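Local coordinates for homoprotocatechuate 2,3-dioxygenase (Brevibacterium fuscum, PDB 4Z6M), which uses an iron(II) ion and molecular oxygen to cleave the aromatic ring of homoprotocatechuate, as an extradiol dioxygenase, at residues 53-61 / 132-142; 193-201 / 269-277. The protein carries 1 engineered substitution. All coordinates share one frame; numbering follows the deposited sequence.

Contact 1 and contact 2 belong to the two glyoxalase-type halves of the chain, and their nearest atoms stay about 9 Å apart. In contact 1, the turn after strand 50-54 lies on the irregular chain that follows strand 125-129. It is the farther from the chain centre, yet it is buried; contact 2 is partly buried. Contact 2 ties the loop after strand 188-194 to the one after strand 265-270, close to the iron. Arginine side chains reaching backbone carbonyls mark contact 1. Contact 2 mixes side-chain oxygens with backbone bonds and aromatic faces. Both reach the second subunit, where Arg137 of one copy bonds Tyr274 O of the other.

Contact 1 of 2, residues 53-61 / 132-142; sequences LRSFEEFIH and TTHVERLHMRY
The carbonyl O of Glu57 takes two N-H groups from Arg137. The NE bond is short, 2.7 Å from Arg137 NE to Glu57 O, and this oxygen lies near the guanidinium plane. The bond from NH2 is weak. Arg137 gets there on an extended chain with CG anti to its backbone N (chi1 -160°). The contact joins the type I turn Ser55-Glu58, which follows strand 50-54 of the N-terminal glyoxalase-type half, to the irregular chain after strand 125-129. Phe59 CD1 sits over the centre of the Arg137 guanidinium face. The opposite edge of the same phenyl ring points at the face of His134 in a T-shaped pair, with centroids 4.9 Å apart and planes at 81°. Asp279 and Asn280 of the second subunit hold the outer ends of His134 and Arg137.

Arg54 reaches segment 132-142 at a separate point. Its NH2 donates to a lone pair of Glu136 O at 2.8 Å, though the bond is bent (138°). Val135 CG2 covers one face of this guanidinium, 3.4 Å from Arg54 NE. Water 1 lies in plane at its edge. It accepts from Arg54 NE and Leu138 N, so this water bridges the two segments. Water 2 makes a second bridge, from Glu57 OE2 to His139 O. Further along, Val135 N bonds Phe59 O at 2.9 Å, nearly straight. Ile60 CG2 meets the methyl CG2 of Thr132 at one end. At the other, Leu138 O stands over the Phe56 ring, offset toward its rim, and is 3.1 Å from Phe56 CZ.

Contact 2 of 2, residues 193-201 / 269-277; sequences MHRKGTVQD and YTQDYYTGD. Engineered in segment 193-201: Gln200 (natural residue His).
Thr275 fills the tight part of this contact. Its OG1 donates to Thr198 O at 2.7 Å, from above the carbonyl plane. The same OG1 lies over the centre of the His194 ring face. With chi1 at 62°, OG1 stands between the backbone N and the carbonyl carbon, which aims it at both. At the edge of the His194 ring, water 3 links NE2 to Thr275 O. Beside this, Val199 CG2 rests over the face of Tyr273 in a CH-pi contact, 3.7 Å from the ring centroid.

The looser, partly exposed side is at Gly197, Tyr274 and Gly276. Here Thr275 N bonds Gly197 O at 3.1 Å. Gly197 CA is 3.9 Å from Gly276 N, and the positive phi of Gly197 suits glycine.

The iron end is more polar, held by hydrogen bonds and one ordered water. Asp272 OD2 accepts from Val199 N at 3.1 Å and from Tyr269 OH at 2.7 Å, on opposite faces of the carboxylate. Water 4 links this oxygen to Thr198 OG1 and Gln200 N. Gln200 is engineered, with histidine in the natural sequence. Its NE2 donates to Tyr269 OH at 3.2 Å, nearly straight and in the amide plane. The amide and ring planes stand 76° apart. The Gln200 side chain is about 4 Å from the iron(II) ion, which His155, His214 and Glu267 bind, so this end lines the active site.

The segments follow strands 188-194 and 265-270 of the C-terminal mixed sheet. Strand 176-182 touches His194 and Thr275, and strand 152-160 packs against Thr198, Gln200 and Tyr269.

Contact 1 of 2, residues 53-61 / 132-142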
loop_
_atom_site.group_PDB
_atom_site.type_symbol
_atom_site.label_atom_id
_atom_site.label_comp_id
_atom_site.label_asym_id
_atom_site.label_seq_id
_atom_site.Cartn_x
_atom_site.Cartn_y
_atom_site.Cartn_z
ATOM N N LEU A 53 -13.803 -2.997 -24.291
ATOM C CA LEU A 53 -13.141 -2.479 -23.107
ATOM C C LEU A 53 -11.731 -3.036 -22.981
ATOM O O LEU A 53 -11.481 -4.190 -23.341
ATOM C CB LEU A 53 -13.909 -2.887 -21.852
ATOM C CG LEU A 53 -15.344 -2.359 -21.774
ATOM C CD1 LEU A 53 -16.113 -3.078 -20.678
ATOM C CD2 LEU A 53 -15.345 -0.853 -21.574
ATOM N N ARG A 54 -10.830 -2.219 -22.421
ATOM C CA ARG A 54 -9.475 -2.647 -22.160
ATOM C C ARG A 54 -9.003 -2.190 -20.795
ATOM O O ARG A 54 -9.486 -1.216 -20.220
ATOM C CB ARG A 54 -8.505 -2.198 -23.252
ATOM C CG ARG A 54 -8.172 -0.726 -23.264
ATOM C CD ARG A 54 -7.210 -0.429 -24.371
ATOM N NE ARG A 54 -6.704 0.949 -24.406
ATOM C CZ ARG A 54 -7.274 1.942 -25.086
ATOM N NH1 ARG A 54 -8.462 1.788 -25.688
ATOM N NH2 ARG A 54 -6.655 3.101 -25.164
ATOM N N SER A 55 -8.022 -2.942 -20.308
ATOM C CA SER A 55 -7.358 -2.625 -19.051
ATOM C C SER A 55 -6.325 -1.508 -19.228
ATOM O O SER A 55 -5.959 -1.144 -20.345
ATOM C CB SER A 55 -6.732 -3.896 -18.490
ATOM O OG SER A 55 -5.717 -4.369 -19.316
ATOM N N PHE A 56 -5.821 -1.017 -18.094
ATOM C CA PHE A 56 -4.927 0.158 -18.065
ATOM C C PHE A 56 -3.662 -0.051 -18.880
ATOM O O PHE A 56 -3.156 0.888 -19.470
ATOM C CB PHE A 56 -4.557 0.451 -16.612
ATOM C CG PHE A 56 -3.956 1.811 -16.349
ATOM C CD1 PHE A 56 -4.671 2.974 -16.625
ATOM C CD2 PHE A 56 -2.704 1.929 -15.752
ATOM C CE1 PHE A 56 -4.130 4.212 -16.338
ATOM C CE2 PHE A 56 -2.188 3.177 -15.442
ATOM C CZ PHE A 56 -2.903 4.298 -15.735
ATOM N N GLU A 57 -3.090 -1.260 -18.847
ATOM C CA GLU A 57 -1.784 -1.490 -19.472
ATOM C C GLU A 57 -1.846 -2.174 -20.840
ATOM O O GLU A 57 -0.815 -2.509 -21.416
ATOM C CB GLU A 57 -0.868 -2.281 -18.522
ATOM C CG GLU A 57 -0.568 -1.538 -17.250
ATOM C CD GLU A 57 0.445 -2.240 -16.353
ATOM O OE1 GLU A 57 0.663 -3.457 -16.556
ATOM O OE2 GLU A 57 0.971 -1.533 -15.450
ATOM N N GLU A 58 -3.051 -2.389 -21.357
ATOM C CA GLU A 58 -3.193 -3.137 -22.608
ATOM C C GLU A 58 -2.889 -2.289 -23.834
ATOM O O GLU A 58 -3.209 -1.108 -23.870
ATOM C CB GLU A 58 -4.610 -3.687 -22.713
ATOM C CG GLU A 58 -4.794 -4.653 -23.877
ATOM C CD GLU A 58 -3.785 -5.782 -23.823
ATOM O OE1 GLU A 58 -4.043 -6.753 -23.045
ATOM O OE2 GLU A 58 -2.743 -5.719 -24.526
ATOM N N PHE A 59 -2.285 -2.900 -24.850
ATOM C CA PHE A 59 -2.066 -2.233 -26.142
ATOM C C PHE A 59 -2.880 -2.866 -27.282
ATOM O O PHE A 59 -3.071 -2.233 -28.315
ATOM C CB PHE A 59 -0.577 -2.173 -26.543
ATOM C CG PHE A 59 -0.026 -3.484 -26.998
ATOM C CD1 PHE A 59 0.419 -4.424 -26.078
ATOM C CD2 PHE A 59 0.017 -3.812 -28.335
ATOM C CE1 PHE A 59 0.870 -5.655 -26.503
ATOM C CE2 PHE A 59 0.507 -5.046 -28.757
ATOM C CZ PHE A 59 0.915 -5.962 -27.831
ATOM N N ILE A 60 -3.337 -4.111 -27.121
ATOM C CA ILE A 60 -4.236 -4.695 -28.133
ATOM C C ILE A 60 -5.604 -4.061 -27.957
ATOM O O ILE A 60 -5.867 -3.348 -26.983
ATOM C CB ILE A 60 -4.312 -6.246 -28.083
ATOM C CG1 ILE A 60 -5.080 -6.773 -26.860
ATOM C CG2 ILE A 60 -2.916 -6.856 -28.194
ATOM C CD1 ILE A 60 -5.456 -8.243 -26.995
ATOM N N HIS A 61 -6.489 -4.273 -28.931
ATOM C CA HIS A 61 -7.663 -3.427 -29.018
ATOM C C HIS A 61 -8.576 -3.520 -27.798
ATOM O O HIS A 61 -9.154 -2.534 -27.371
ATOM C CB HIS A 61 -8.443 -3.781 -30.273
ATOM C CG HIS A 61 -9.625 -2.909 -30.523
ATOM N ND1 HIS A 61 -10.901 -3.275 -30.168
ATOM C CD2 HIS A 61 -9.739 -1.718 -31.151
ATOM C CE1 HIS A 61 -11.757 -2.349 -30.561
ATOM N NE2 HIS A 61 -11.072 -1.385 -31.148
ATOM N N THR A 132 -4.380 -7.867 -34.440
ATOM C CA THR A 132 -5.235 -7.023 -33.627
ATOM C C THR A 132 -4.822 -5.557 -33.791
ATOM O O THR A 132 -3.637 -5.250 -33.970
ATOM C CB THR A 132 -5.243 -7.456 -32.138
ATOM O OG1 THR A 132 -6.094 -6.577 -31.376
ATOM C CG2 THR A 132 -3.858 -7.456 -31.548
ATOM N N THR A 133 -5.806 -4.669 -33.759
ATOM C CA THR A 133 -5.558 -3.243 -33.865
ATOM C C THR A 133 -4.924 -2.742 -32.569
ATOM O O THR A 133 -5.498 -2.894 -31.501
ATOM C CB THR A 133 -6.882 -2.506 -34.093
ATOM O OG1 THR A 133 -7.479 -3.023 -35.279
ATOM C CG2 THR A 133 -6.679 -0.999 -34.234
ATOM N N HIS A 134 -3.745 -2.150 -32.683
ATOM C CA HIS A 134 -3.100 -1.535 -31.531
ATOM C C HIS A 134 -3.776 -0.233 -31.194
ATOM O O HIS A 134 -4.168 0.521 -32.094
ATOM C CB HIS A 134 -1.633 -1.255 -31.810
ATOM C CG HIS A 134 -0.805 -2.475 -31.970
ATOM N ND1 HIS A 134 0.568 -2.422 -31.938
ATOM C CD2 HIS A 134 -1.134 -3.765 -32.223
ATOM C CE1 HIS A 134 1.052 -3.637 -32.128
ATOM N NE2 HIS A 134 0.039 -4.465 -32.324
ATOM N N VAL A 135 -3.868 0.042 -29.897
ATOM C CA VAL A 135 -4.470 1.266 -29.396
ATOM C C VAL A 135 -3.503 1.949 -28.433
ATOM O O VAL A 135 -2.452 1.405 -28.116
ATOM C CB VAL A 135 -5.813 0.974 -28.717
ATOM C CG1 VAL A 135 -6.796 0.388 -29.723
ATOM C CG2 VAL A 135 -5.656 0.045 -27.527
ATOM N N GLU A 136 -3.858 3.136 -27.955
ATOM C CA GLU A 136 -3.010 3.827 -26.988
ATOM C C GLU A 136 -2.873 2.996 -25.716
ATOM O O GLU A 136 -3.850 2.727 -25.024
ATOM C CB GLU A 136 -3.594 5.184 -26.620
ATOM C CG GLU A 136 -2.702 6.013 -25.695
ATOM C CD GLU A 136 -3.376 7.279 -25.165
ATOM O OE1 GLU A 136 -4.497 7.640 -25.635
ATOM O OE2 GLU A 136 -2.781 7.921 -24.257
ATOM N N ARG A 137 -1.642 2.613 -25.412
ATOM C CA ARG A 137 -1.346 1.922 -24.173
ATOM C C ARG A 137 -1.465 2.934 -23.045
ATOM O O ARG A 137 -0.766 3.941 -23.065
ATOM C CB ARG A 137 0.063 1.317 -24.251
ATOM C CG ARG A 137 0.283 0.192 -23.257
ATOM C CD ARG A 137 1.611 -0.547 -23.388
ATOM N NE ARG A 137 1.433 -1.810 -22.680
ATOM C CZ ARG A 137 2.145 -2.915 -22.837
ATOM N NH1 ARG A 137 3.197 -2.938 -23.630
ATOM N NH2 ARG A 137 1.784 -4.007 -22.159
ATOM N N LEU A 138 -2.379 2.711 -22.097
ATOM C CA LEU A 138 -2.685 3.720 -21.072
ATOM C C LEU A 138 -1.858 3.559 -19.789
ATOM O O LEU A 138 -2.200 4.150 -18.760
ATOM C CB LEU A 138 -4.175 3.720 -20.732
ATOM C CG LEU A 138 -5.131 3.949 -21.911
ATOM C CD1 LEU A 138 -6.569 3.699 -21.474
ATOM C CD2 LEU A 138 -4.992 5.335 -22.514
ATOM N N HIS A 139 -0.757 2.820 -19.853
ATOM C CA HIS A 139 -0.058 2.378 -18.645
ATOM C C HIS A 139 0.549 3.519 -17.808
ATOM O O HIS A 139 0.854 3.311 -16.627
ATOM C CB HIS A 139 1.028 1.350 -18.973
ATOM C CG HIS A 139 2.193 1.893 -19.722
ATOM N ND1 HIS A 139 2.099 2.489 -20.964
ATOM C CD2 HIS A 139 3.508 1.894 -19.403
ATOM C CE1 HIS A 139 3.306 2.881 -21.344
ATOM N NE2 HIS A 139 4.177 2.501 -20.428
ATOM N N MET A 140 0.740 4.696 -18.425
ATOM C CA MET A 140 1.237 5.879 -17.684
ATOM C C MET A 140 0.235 6.996 -17.659
ATOM O O MET A 140 0.581 8.140 -17.313
ATOM C CB MET A 140 2.571 6.354 -18.244
ATOM C CG MET A 140 3.604 5.244 -18.270
ATOM S SD MET A 140 5.291 5.756 -18.571
ATOM C CE MET A 140 5.614 6.670 -17.090
ATOM N N ARG A 141 -1.021 6.661 -17.978
ATOM C CA ARG A 141 -2.096 7.685 -17.972
ATOM C C ARG A 141 -2.682 7.837 -16.563
ATOM O O ARG A 141 -3.836 7.554 -16.268
ATOM C CB ARG A 141 -3.165 7.385 -19.030
ATOM C CG ARG A 141 -2.660 7.557 -20.455
ATOM C CD ARG A 141 -2.346 9.005 -20.836
ATOM N NE ARG A 141 -3.449 9.904 -20.541
ATOM C CZ ARG A 141 -4.523 10.064 -21.308
ATOM N NH1 ARG A 141 -4.632 9.429 -22.466
ATOM N NH2 ARG A 141 -5.488 10.863 -20.895
ATOM N N TYR A 142 -1.839 8.311 -15.653
ATOM C CA TYR A 142 -2.241 8.393 -14.268
ATOM C C TYR A 142 -3.292 9.456 -14.025
ATOM O O TYR A 142 -3.884 9.487 -12.950
ATOM C CB TYR A 142 -1.005 8.657 -13.396
ATOM C CG TYR A 142 -0.021 7.511 -13.396
ATOM C CD1 TYR A 142 -0.263 6.353 -12.648
ATOM C CD2 TYR A 142 1.151 7.576 -14.138
ATOM C CE1 TYR A 142 0.639 5.311 -12.649
ATOM C CE2 TYR A 142 2.058 6.542 -14.133
ATOM C CZ TYR A 142 1.800 5.402 -13.389
ATOM O OH TYR A 142 2.686 4.349 -13.343
HETATM O O HOH W 1 -4.596 0.644 -22.347
HETATM O O HOH W 2 0.570 1.129 -14.906
#

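Contact 2 of 2, residues 193-201 / 269-277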
loop_
_atom_site.group_PDB
_atom_site.type_symbol
_atom_site.label_atom_id
_atom_site.label_comp_id
_atom_site.label_asym_id
_atom_site.label_seq_id
_atom_site.Cartn_x
_atom_site.Cartn_y
_atom_site.Cartn_z
ATOM N N MET A 193 -3.323 -23.717 -15.156
ATOM C CA MET A 193 -2.327 -23.952 -16.197
ATOM C C MET A 193 -2.052 -22.699 -17.011
ATOM O O MET A 193 -2.926 -21.868 -17.204
ATOM C CB MET A 193 -2.730 -25.094 -17.116
ATOM C CG MET A 193 -4.090 -24.923 -17.728
ATOM S SD MET A 193 -5.483 -25.532 -16.721
ATOM C CE MET A 193 -5.208 -27.313 -16.888
ATOM N N HIS A 194 -0.836 -22.585 -17.508
ATOM C CA HIS A 194 -0.368 -21.318 -18.063
ATOM C C HIS A 194 0.375 -21.453 -19.377
ATOM O O HIS A 194 0.924 -22.499 -19.714
ATOM C CB HIS A 194 0.544 -20.596 -17.065
ATOM C CG HIS A 194 1.976 -21.045 -17.120
ATOM N ND1 HIS A 194 2.922 -20.353 -17.830
ATOM C CD2 HIS A 194 2.618 -22.120 -16.596
ATOM C CE1 HIS A 194 4.075 -20.981 -17.766
ATOM N NE2 HIS A 194 3.926 -22.035 -16.995
ATOM N N ARG A 195 0.415 -20.332 -20.084
ATOM C CA ARG A 195 1.323 -20.089 -21.193
ATOM C C ARG A 195 2.257 -18.925 -20.902
ATOM O O ARG A 195 3.464 -19.055 -21.130
ATOM C CB ARG A 195 0.555 -19.831 -22.493
ATOM C CG ARG A 195 -0.120 -21.083 -23.042
ATOM C CD ARG A 195 0.854 -22.135 -23.550
ATOM N NE ARG A 195 1.649 -21.657 -24.665
ATOM C CZ ARG A 195 2.666 -22.302 -25.206
ATOM N NH1 ARG A 195 3.048 -23.482 -24.739
ATOM N NH2 ARG A 195 3.311 -21.757 -26.218
ATOM N N LYS A 196 1.756 -17.812 -20.349
ATOM C CA LYS A 196 2.553 -16.556 -20.256
ATOM C C LYS A 196 3.526 -16.359 -19.089
ATOM O O LYS A 196 4.173 -15.311 -18.995
ATOM C CB LYS A 196 1.631 -15.336 -20.272
ATOM C CG LYS A 196 0.817 -15.107 -18.999
ATOM C CD LYS A 196 -0.168 -13.967 -19.212
ATOM C CE LYS A 196 -0.997 -13.685 -17.971
ATOM N NZ LYS A 196 -1.789 -14.880 -17.603
ATOM N N GLY A 197 3.637 -17.322 -18.194
ATOM C CA GLY A 197 4.642 -17.226 -17.122
ATOM C C GLY A 197 4.119 -16.628 -15.828
ATOM O O GLY A 197 4.891 -16.196 -14.978
ATOM N N THR A 198 2.803 -16.655 -15.681
ATOM C CA THR A 198 2.110 -16.456 -14.420
ATOM C C THR A 198 1.444 -17.781 -14.042
ATOM O O THR A 198 1.583 -18.786 -14.730
ATOM C CB THR A 198 1.061 -15.327 -14.517
ATOM O OG1 THR A 198 -0.008 -15.730 -15.374
ATOM C CG2 THR A 198 1.667 -14.017 -15.034
ATOM N N VAL A 199 0.722 -17.817 -12.940
ATOM C CA VAL A 199 0.163 -19.086 -12.472
ATOM C C VAL A 199 -0.824 -19.692 -13.480
ATOM O O VAL A 199 -0.924 -20.916 -13.594
ATOM C CB VAL A 199 -0.433 -18.947 -11.075
ATOM C CG1 VAL A 199 -1.225 -20.162 -10.656
ATOM C CG2 VAL A 199 0.706 -18.686 -10.093
ATOM N N GLN A 200 -1.547 -18.841 -14.217
ATOM C CA GLN A 200 -2.616 -19.319 -15.045
ATOM C C GLN A 200 -2.926 -18.365 -16.206
ATOM O O GLN A 200 -2.860 -17.146 -16.080
ATOM C CB GLN A 200 -3.863 -19.556 -14.191
ATOM C CG GLN A 200 -4.204 -18.337 -13.354
ATOM C CD GLN A 200 -5.305 -18.587 -12.377
ATOM O OE1 GLN A 200 -6.298 -19.248 -12.702
ATOM N NE2 GLN A 200 -5.158 -18.063 -11.161
ATOM N N ASP A 201 -3.293 -18.983 -17.331
ATOM C CA ASP A 201 -4.058 -18.334 -18.394
ATOM C C ASP A 201 -5.467 -18.869 -18.499
ATOM O O ASP A 201 -6.398 -18.123 -18.822
ATOM C CB ASP A 201 -3.360 -18.467 -19.750
ATOM C CG ASP A 201 -2.190 -17.516 -19.872
ATOM O OD1 ASP A 201 -2.462 -16.272 -20.017
ATOM O OD2 ASP A 201 -1.020 -17.996 -19.814
ATOM N N TYR A 269 -7.435 -9.715 -8.988
ATOM C CA TYR A 269 -6.347 -10.608 -8.678
ATOM C C TYR A 269 -5.035 -9.844 -8.663
ATOM O O TYR A 269 -4.806 -8.960 -9.504
ATOM C CB TYR A 269 -6.305 -11.642 -9.794
ATOM C CG TYR A 269 -5.347 -12.796 -9.770
ATOM C CD1 TYR A 269 -5.705 -14.009 -9.196
ATOM C CD2 TYR A 269 -4.148 -12.711 -10.438
ATOM C CE1 TYR A 269 -4.866 -15.106 -9.299
ATOM C CE2 TYR A 269 -3.305 -13.802 -10.535
ATOM C CZ TYR A 269 -3.675 -15.008 -9.963
ATOM O OH TYR A 269 -2.884 -16.124 -10.087
ATOM N N THR A 270 -4.132 -10.158 -7.747
ATOM C CA THR A 270 -2.785 -9.558 -7.843
ATOM C C THR A 270 -1.741 -10.404 -7.141
ATOM O O THR A 270 -2.043 -11.072 -6.162
ATOM C CB THR A 270 -2.754 -8.101 -7.318
ATOM O OG1 THR A 270 -1.520 -7.464 -7.708
ATOM C CG2 THR A 270 -2.918 -8.019 -5.800
ATOM N N GLN A 271 -0.516 -10.354 -7.668
ATOM C CA GLN A 271 0.697 -10.788 -6.955
ATOM C C GLN A 271 0.834 -12.293 -6.785
ATOM O O GLN A 271 1.288 -12.789 -5.763
ATOM C CB GLN A 271 0.879 -10.030 -5.646
ATOM C CG GLN A 271 1.209 -8.574 -5.934
ATOM C CD GLN A 271 1.021 -7.654 -4.744
ATOM O OE1 GLN A 271 1.244 -8.044 -3.602
ATOM N NE2 GLN A 271 0.634 -6.423 -5.008
ATOM N N ASP A 272 0.506 -13.025 -7.846
ATOM C CA ASP A 272 1.006 -14.393 -7.991
ATOM C C ASP A 272 2.480 -14.369 -8.429
ATOM O O ASP A 272 3.120 -13.314 -8.416
ATOM C CB ASP A 272 0.091 -15.205 -8.905
ATOM C CG ASP A 272 0.141 -14.789 -10.375
ATOM O OD1 ASP A 272 0.699 -13.721 -10.691
ATOM O OD2 ASP A 272 -0.447 -15.546 -11.194
ATOM N N TYR A 273 3.016 -15.536 -8.765
ATOM C CA TYR A 273 4.461 -15.735 -8.915
ATOM C C TYR A 273 4.814 -16.162 -10.347
ATOM O O TYR A 273 3.948 -16.498 -11.157
ATOM C CB TYR A 273 4.969 -16.739 -7.857
ATOM C CG TYR A 273 4.265 -18.075 -7.900
ATOM C CD1 TYR A 273 4.723 -19.095 -8.727
ATOM C CD2 TYR A 273 3.136 -18.319 -7.132
ATOM C CE1 TYR A 273 4.090 -20.316 -8.788
ATOM C CE2 TYR A 273 2.482 -19.545 -7.184
ATOM C CZ TYR A 273 2.967 -20.540 -8.027
ATOM O OH TYR A 273 2.328 -21.757 -8.127
ATOM N N TYR A 274 6.105 -16.125 -10.630
ATOM C CA TYR A 274 6.679 -16.453 -11.936
ATOM C C TYR A 274 6.759 -17.947 -12.165
ATOM O O TYR A 274 7.308 -18.704 -11.339
ATOM C CB TYR A 274 8.080 -15.816 -12.055
ATOM C CG TYR A 274 8.910 -16.354 -13.235
ATOM C CD1 TYR A 274 8.736 -15.878 -14.527
ATOM C CD2 TYR A 274 9.863 -17.337 -13.037
ATOM C CE1 TYR A 274 9.487 -16.375 -15.581
ATOM C CE2 TYR A 274 10.633 -17.822 -14.081
ATOM C CZ TYR A 274 10.429 -17.346 -15.362
ATOM O OH TYR A 274 11.145 -17.851 -16.422
ATOM N N THR A 275 6.247 -18.374 -13.315
ATOM C CA THR A 275 6.172 -19.790 -13.653
ATOM C C THR A 275 6.876 -20.140 -14.971
ATOM O O THR A 275 6.713 -21.238 -15.482
ATOM C CB THR A 275 4.704 -20.187 -13.804
ATOM O OG1 THR A 275 4.199 -19.403 -14.893
ATOM C CG2 THR A 275 3.915 -19.975 -12.494
ATOM N N GLY A 276 7.609 -19.191 -15.537
ATOM C CA GLY A 276 8.121 -19.329 -16.904
ATOM C C GLY A 276 9.220 -20.328 -17.113
ATOM O O GLY A 276 9.504 -20.659 -18.253
ATOM N N ASP A 277 9.865 -20.828 -16.059
ATOM C CA ASP A 277 10.863 -21.873 -16.265
ATOM C C ASP A 277 10.161 -23.219 -16.514
ATOM O O ASP A 277 9.128 -23.510 -15.913
ATOM C CB ASP A 277 11.790 -21.997 -15.066
ATOM C CG ASP A 277 12.817 -20.859 -14.943
ATOM O OD1 ASP A 277 12.724 -19.829 -15.650
ATOM O OD2 ASP A 277 13.736 -21.022 -14.106
HETATM O O HOH W 3 6.311 -23.686 -16.896
HETATM O O HOH W 4 -1.878 -15.905 -13.443
#